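Local coordinates for probable glutathione S-transferase (Pseudomonas aeruginosa, PDB 6JWK) that catalyses the glutathione-dependent isomerisation of maleylpyruvate to fumarylpyruvate, as a zeta-class member of the glutathione S-transferase superfamily, at the interface of chains A and B. Numbering follows the deposited sequence. Chains: chain A/B, Probable glutathione S-transferase.

Contacts 1, 2 and 3 are patches of one two-fold symmetric interface, in which helix 87-103 of each chain packs against helix 66-76 of the other and the strand 62-63 and loop that lead into that helix. Between the centres of their C-alpha atoms, contact 1 lies about 11 Å from contact 2 and 16 Å from contact 3; contacts 2 and 3 are about 20 Å apart and share Pro87, Leu88, Ala91 and Tyr72 with the chains exchanged. Contact 1 includes the meeting of the two Leu98 side chains. The interface pairs the N-terminal domain of one subunit with the C-terminal domain of the other, as in glutathione transferase dimers.

Contact 1: the interface of chains A and B. Residues chain A 94-95, 98, 102; chain B 65, 67-68, 98.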
# COMPACT_ATOMS: atom_id res chain seq x y z
N LEU A 94 1.81 -10.02 3.72
CA LEU A 94 1.38 -8.61 3.50
C LEU A 94 2.60 -7.72 3.53
O LEU A 94 2.61 -6.76 2.79
CB LEU A 94 0.36 -8.21 4.57
CG LEU A 94 -0.98 -8.89 4.42
CD1 LEU A 94 -1.90 -8.50 5.58
CD2 LEU A 94 -1.61 -8.53 3.07
N GLU A 95 3.61 -8.07 4.31
CA GLU A 95 4.84 -7.27 4.35
C GLU A 95 5.43 -7.19 2.93
O GLU A 95 5.83 -6.09 2.46
CB GLU A 95 5.79 -7.90 5.35
CG GLU A 95 7.13 -7.24 5.35
CD GLU A 95 8.05 -7.83 6.39
OE1 GLU A 95 8.09 -9.11 6.50
OE2 GLU A 95 8.69 -7.01 7.12
N LEU A 98 3.03 -5.33 0.41
CA LEU A 98 2.99 -3.84 0.63
C LEU A 98 4.32 -3.20 0.29
O LEU A 98 4.33 -2.04 -0.15
CB LEU A 98 2.59 -3.55 2.07
CG LEU A 98 1.15 -3.90 2.40
CD1 LEU A 98 0.98 -4.05 3.90
CD2 LEU A 98 0.19 -2.83 1.87
N CYS A 102 3.38 -0.23 -2.03
CA CYS A 102 3.57 1.07 -1.37
C CYS A 102 4.96 1.64 -1.65
O CYS A 102 5.05 2.88 -1.72
CB CYS A 102 3.42 0.98 0.15
SG CYS A 102 1.79 0.38 0.62
N GLN B 65 6.38 -2.66 7.51
CA GLN B 65 5.17 -2.31 6.74
C GLN B 65 4.08 -1.99 7.75
O GLN B 65 3.46 -2.89 8.33
CB GLN B 65 4.79 -3.31 5.66
CG GLN B 65 5.81 -3.40 4.52
CD GLN B 65 5.94 -2.11 3.74
OE1 GLN B 65 4.98 -1.32 3.61
NE2 GLN B 65 7.14 -1.86 3.23
N LEU B 67 0.97 -1.05 7.43
CA LEU B 67 -0.35 -1.74 7.29
C LEU B 67 -0.27 -3.24 7.61
O LEU B 67 -1.25 -3.78 8.13
CB LEU B 67 -0.96 -1.57 5.90
CG LEU B 67 -1.13 -0.15 5.39
CD1 LEU B 67 -2.28 -0.11 4.39
CD2 LEU B 67 -1.32 0.86 6.47
N ALA B 68 0.86 -3.93 7.37
CA ALA B 68 0.98 -5.34 7.82
C ALA B 68 0.99 -5.36 9.36
O ALA B 68 0.41 -6.28 9.97
CB ALA B 68 2.22 -5.98 7.22
N LEU B 98 -5.52 2.23 1.61
CA LEU B 98 -4.54 1.92 0.53
C LEU B 98 -4.48 3.11 -0.40
O LEU B 98 -3.38 3.38 -0.89
CB LEU B 98 -4.92 0.64 -0.21
CG LEU B 98 -4.70 -0.59 0.65
CD1 LEU B 98 -5.52 -1.74 0.09
CD2 LEU B 98 -3.22 -0.94 0.74
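The side-chain amide of B:Gln65 lies with one face over the backbone of A:Leu98, B:Gln65 CD being 4.0 Å from A:Leu98 CB and about as far from the carbonyl carbon. The same face covers the base of the leucine side chain, displaced toward the amide oxygen OE1, which sits 3.6 Å from A:Leu98 CB. The carboxylate of A:Glu95, whose chain extends away, is turned 69° from the amide; B:Gln65 meets A:Glu95 through its methylene instead, with CG 3.4 Å from the backbone O. A bend at chi2 (-63°) lays both CG and amide along helix 87-103 of chain A. Beside it, A:Leu98 divides its branches. CD1 points at the start of helix 66-76 of chain B, 3.7 Å from B:Leu67 CB and 3.5 Å from the backbone N of B:Ala68. CD2 turns to the symmetry-related B:Leu98, the two CD2 methyls 4.1 Å apart and the side chains crossing at about a right angle. B:Ala68 CB lies against the helix between A:Glu95 and A:Leu94, 3.9 Å from A:Leu94 CB. B:Gln65 opens the Gln/Glu-Ser motif that in this family holds the gamma-glutamyl end of glutathione, so this part of the dimer interface probably steadies it.

Contact 2: the interface of chains A and B. Residues chain A 87-88, 91-92; chain B 61, 63, 72.
A:Leu88 reaches chain B with both branches, each meeting a different kind of group. Its CD2 methyl stands over the centre of the B:Arg61 guanidinium, 3.6 Å from CZ, so the flat cation is met on a face, and its N-H bonds, lying in that plane, are not directed at the methyl. The other methyl, CD1, meets the ring of B:Phe63 at CE2 (3.8 Å), from outside the ring and tilted off its plane, and also lies against the arginine methylene CD (3.8 Å). With CG anti to the backbone N (chi1 171°), the leucine is carried outward from helix 87-103 and its fork spans arginine and phenylalanine. One turn along, A:Ala91 CB lies 4.0 Å from B:Phe63 CD2, almost in line with that ring's plane, and 4.0 Å from B:Tyr72 CD1, above the tyrosine plane toward its rim. B:Tyr72 also brings CD1 to 3.9 Å from the backbone O of A:Pro87.

Behind this first shell the aromatic pair props itself within chain B. The rings are about 22° from parallel and offset, with B:Phe63 CE2 lying 3.8 Å above the B:Tyr72 ring plane, which should limit rotation of both. On chain B the surface combines a loop residue, strand 62-63 and helix 66-76 of the thioredoxin-like N-terminal domain; on chain A it is the first part of helix 87-103, in the all-helical C-terminal domain.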
# COMPACT_ATOMS: atom_id res chain seq x y z
N PRO A 87 -1.74 -15.89 11.42
CA PRO A 87 -1.37 -14.49 11.60
C PRO A 87 0.08 -14.19 11.22
O PRO A 87 0.26 -13.23 10.57
CB PRO A 87 -1.62 -14.24 13.09
CG PRO A 87 -2.73 -15.20 13.43
CD PRO A 87 -2.35 -16.45 12.65
N LEU A 88 1.05 -15.02 11.61
CA LEU A 88 2.47 -14.74 11.28
C LEU A 88 2.68 -14.86 9.75
O LEU A 88 3.41 -13.99 9.18
CB LEU A 88 3.41 -15.65 12.06
CG LEU A 88 4.85 -15.56 11.60
CD1 LEU A 88 5.42 -14.15 11.80
CD2 LEU A 88 5.72 -16.60 12.30
N ALA A 91 1.17 -11.85 8.09
CA ALA A 91 1.98 -10.63 8.27
C ALA A 91 3.15 -10.66 7.28
O ALA A 91 3.48 -9.59 6.69
CB ALA A 91 2.42 -10.51 9.71
N GLN A 92 3.76 -11.83 7.10
CA GLN A 92 4.93 -11.98 6.18
C GLN A 92 4.48 -11.75 4.72
O GLN A 92 5.19 -11.09 4.00
CB GLN A 92 5.55 -13.36 6.43
CG GLN A 92 6.30 -13.48 7.77
CD GLN A 92 6.61 -14.93 8.09
OE1 GLN A 92 6.03 -15.85 7.53
NE2 GLN A 92 7.50 -15.13 9.05
N ARG B 61 11.32 -11.38 16.40
CA ARG B 61 10.86 -11.27 14.98
C ARG B 61 10.57 -9.80 14.67
O ARG B 61 9.82 -9.17 15.44
CB ARG B 61 9.56 -12.01 14.64
CG ARG B 61 9.69 -13.53 14.60
CD ARG B 61 8.55 -14.19 13.88
NE ARG B 61 9.04 -15.42 13.26
CZ ARG B 61 9.04 -16.63 13.83
NH1 ARG B 61 8.56 -16.76 15.06
NH2 ARG B 61 9.48 -17.69 13.16
N PHE B 63 8.90 -7.00 12.20
CA PHE B 63 7.82 -6.70 11.24
C PHE B 63 8.02 -5.26 10.78
O PHE B 63 8.13 -4.28 11.53
CB PHE B 63 6.45 -6.92 11.88
CG PHE B 63 6.27 -8.25 12.56
CD1 PHE B 63 6.83 -8.48 13.81
CD2 PHE B 63 5.49 -9.24 12.00
CE1 PHE B 63 6.64 -9.69 14.47
CE2 PHE B 63 5.29 -10.44 12.66
CZ PHE B 63 5.87 -10.67 13.89
N TYR B 72 -1.53 -7.32 11.85
CA TYR B 72 -0.98 -8.27 12.85
C TYR B 72 -1.46 -7.94 14.27
O TYR B 72 -1.77 -8.87 15.06
CB TYR B 72 0.55 -8.25 12.76
CG TYR B 72 1.21 -9.30 13.60
CD1 TYR B 72 0.94 -10.64 13.40
CD2 TYR B 72 2.06 -8.95 14.64
CE1 TYR B 72 1.52 -11.62 14.18
CE2 TYR B 72 2.67 -9.92 15.41
CZ TYR B 72 2.41 -11.26 15.19
OH TYR B 72 3.02 -12.20 15.97

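Contact 3: the interface of chains A and B. Residues chain A 71-72, 75; chain B 87-88, 90-91.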
# COMPACT_ATOMS: atom_id res chain seq x y z
N ASP A 71 -8.04 -8.96 -1.29
CA ASP A 71 -8.59 -9.39 0.03
C ASP A 71 -10.07 -9.76 -0.12
O ASP A 71 -10.48 -10.79 0.38
CB ASP A 71 -8.35 -8.30 1.08
CG ASP A 71 -8.83 -8.68 2.45
OD1 ASP A 71 -10.03 -8.52 2.72
OD2 ASP A 71 -8.01 -9.21 3.19
N TYR A 72 -10.84 -8.93 -0.80
CA TYR A 72 -12.29 -9.14 -1.07
C TYR A 72 -12.52 -10.46 -1.83
O TYR A 72 -13.37 -11.25 -1.44
CB TYR A 72 -12.79 -7.99 -1.90
CG TYR A 72 -14.28 -7.99 -2.11
CD1 TYR A 72 -15.15 -8.00 -1.03
CD2 TYR A 72 -14.80 -7.93 -3.40
CE1 TYR A 72 -16.52 -7.95 -1.23
CE2 TYR A 72 -16.17 -7.89 -3.61
CZ TYR A 72 -17.02 -7.90 -2.52
OH TYR A 72 -18.36 -7.87 -2.75
N ALA A 75 -12.89 -13.41 0.28
CA ALA A 75 -14.23 -13.51 0.92
C ALA A 75 -15.24 -14.05 -0.10
O ALA A 75 -16.05 -14.91 0.27
CB ALA A 75 -14.66 -12.16 1.48
N PRO B 87 -16.75 -8.56 5.24
CA PRO B 87 -15.92 -8.51 4.04
C PRO B 87 -16.08 -7.26 3.18
O PRO B 87 -15.10 -6.67 2.76
CB PRO B 87 -16.40 -9.70 3.19
CG PRO B 87 -16.95 -10.65 4.20
CD PRO B 87 -17.57 -9.79 5.27
N LEU B 88 -17.33 -6.85 3.00
CA LEU B 88 -17.62 -5.60 2.30
C LEU B 88 -17.03 -4.40 3.08
O LEU B 88 -16.35 -3.55 2.44
CB LEU B 88 -19.13 -5.46 2.10
CG LEU B 88 -19.50 -4.12 1.49
CD1 LEU B 88 -18.83 -3.99 0.15
CD2 LEU B 88 -21.00 -3.94 1.36
N ARG B 90 -14.67 -4.38 5.20
CA ARG B 90 -13.19 -4.49 5.17
C ARG B 90 -12.66 -3.96 3.82
O ARG B 90 -11.72 -3.11 3.83
CB ARG B 90 -12.74 -5.94 5.44
CG ARG B 90 -11.22 -6.06 5.42
CD ARG B 90 -10.66 -7.35 5.95
NE ARG B 90 -11.22 -8.47 5.24
CZ ARG B 90 -12.24 -9.21 5.66
NH1 ARG B 90 -12.65 -10.23 4.93
NH2 ARG B 90 -12.86 -8.94 6.80
N ALA B 91 -13.27 -4.37 2.70
CA ALA B 91 -12.83 -3.95 1.34
C ALA B 91 -12.90 -2.43 1.25
O ALA B 91 -11.97 -1.82 0.73
CB ALA B 91 -13.65 -4.61 0.26
O HOH W 1 -12.80 -8.05 2.03
O HOH W 2 -10.95 -11.47 2.94
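A:Ala75 and B:Pro87 form the tight apolar centre, their CB atoms 3.5 Å apart, closer than carbons usually pack. This joins the N-terminal domain of one subunit to the helical C-terminal domain of the other, the domain pairing typical of glutathione transferase dimers. The methyl of A:Ala75 and the ring of B:Pro87 meet directly, which goes with the close approach of helices 66-76 and 87-103. Alongside, the A:Tyr72 side chain lies against B:Ala91, its CB as well as its ring near the alanine methyl.

Farther out, the apolar surface gives way to a salt bridge. B:Arg90 NE donates to the carboxylate oxygen OD1 of A:Asp71 over 2.8 Å, with 159° at the hydrogen. The acceptor lies close to the guanidinium plane and is met on its syn side, slightly out of the carboxylate plane. The two planes stand 77° apart, and NE rather than a paired set of terminal nitrogens makes the direct bond. A bend at chi3 (56°) in the arginine turns NE toward the aspartate.

Two waters complete the rim. Water 1, in plane at the edge of the tyrosine ring, links A:Asp71 OD1 (2.9 Å) to the backbone O of B:Pro87 (2.8 Å). Water 2 joins B:Arg90 NH1 (2.9 Å) to the backbone O of A:Asp71 (2.7 Å) and makes a weak additional contact with OD1.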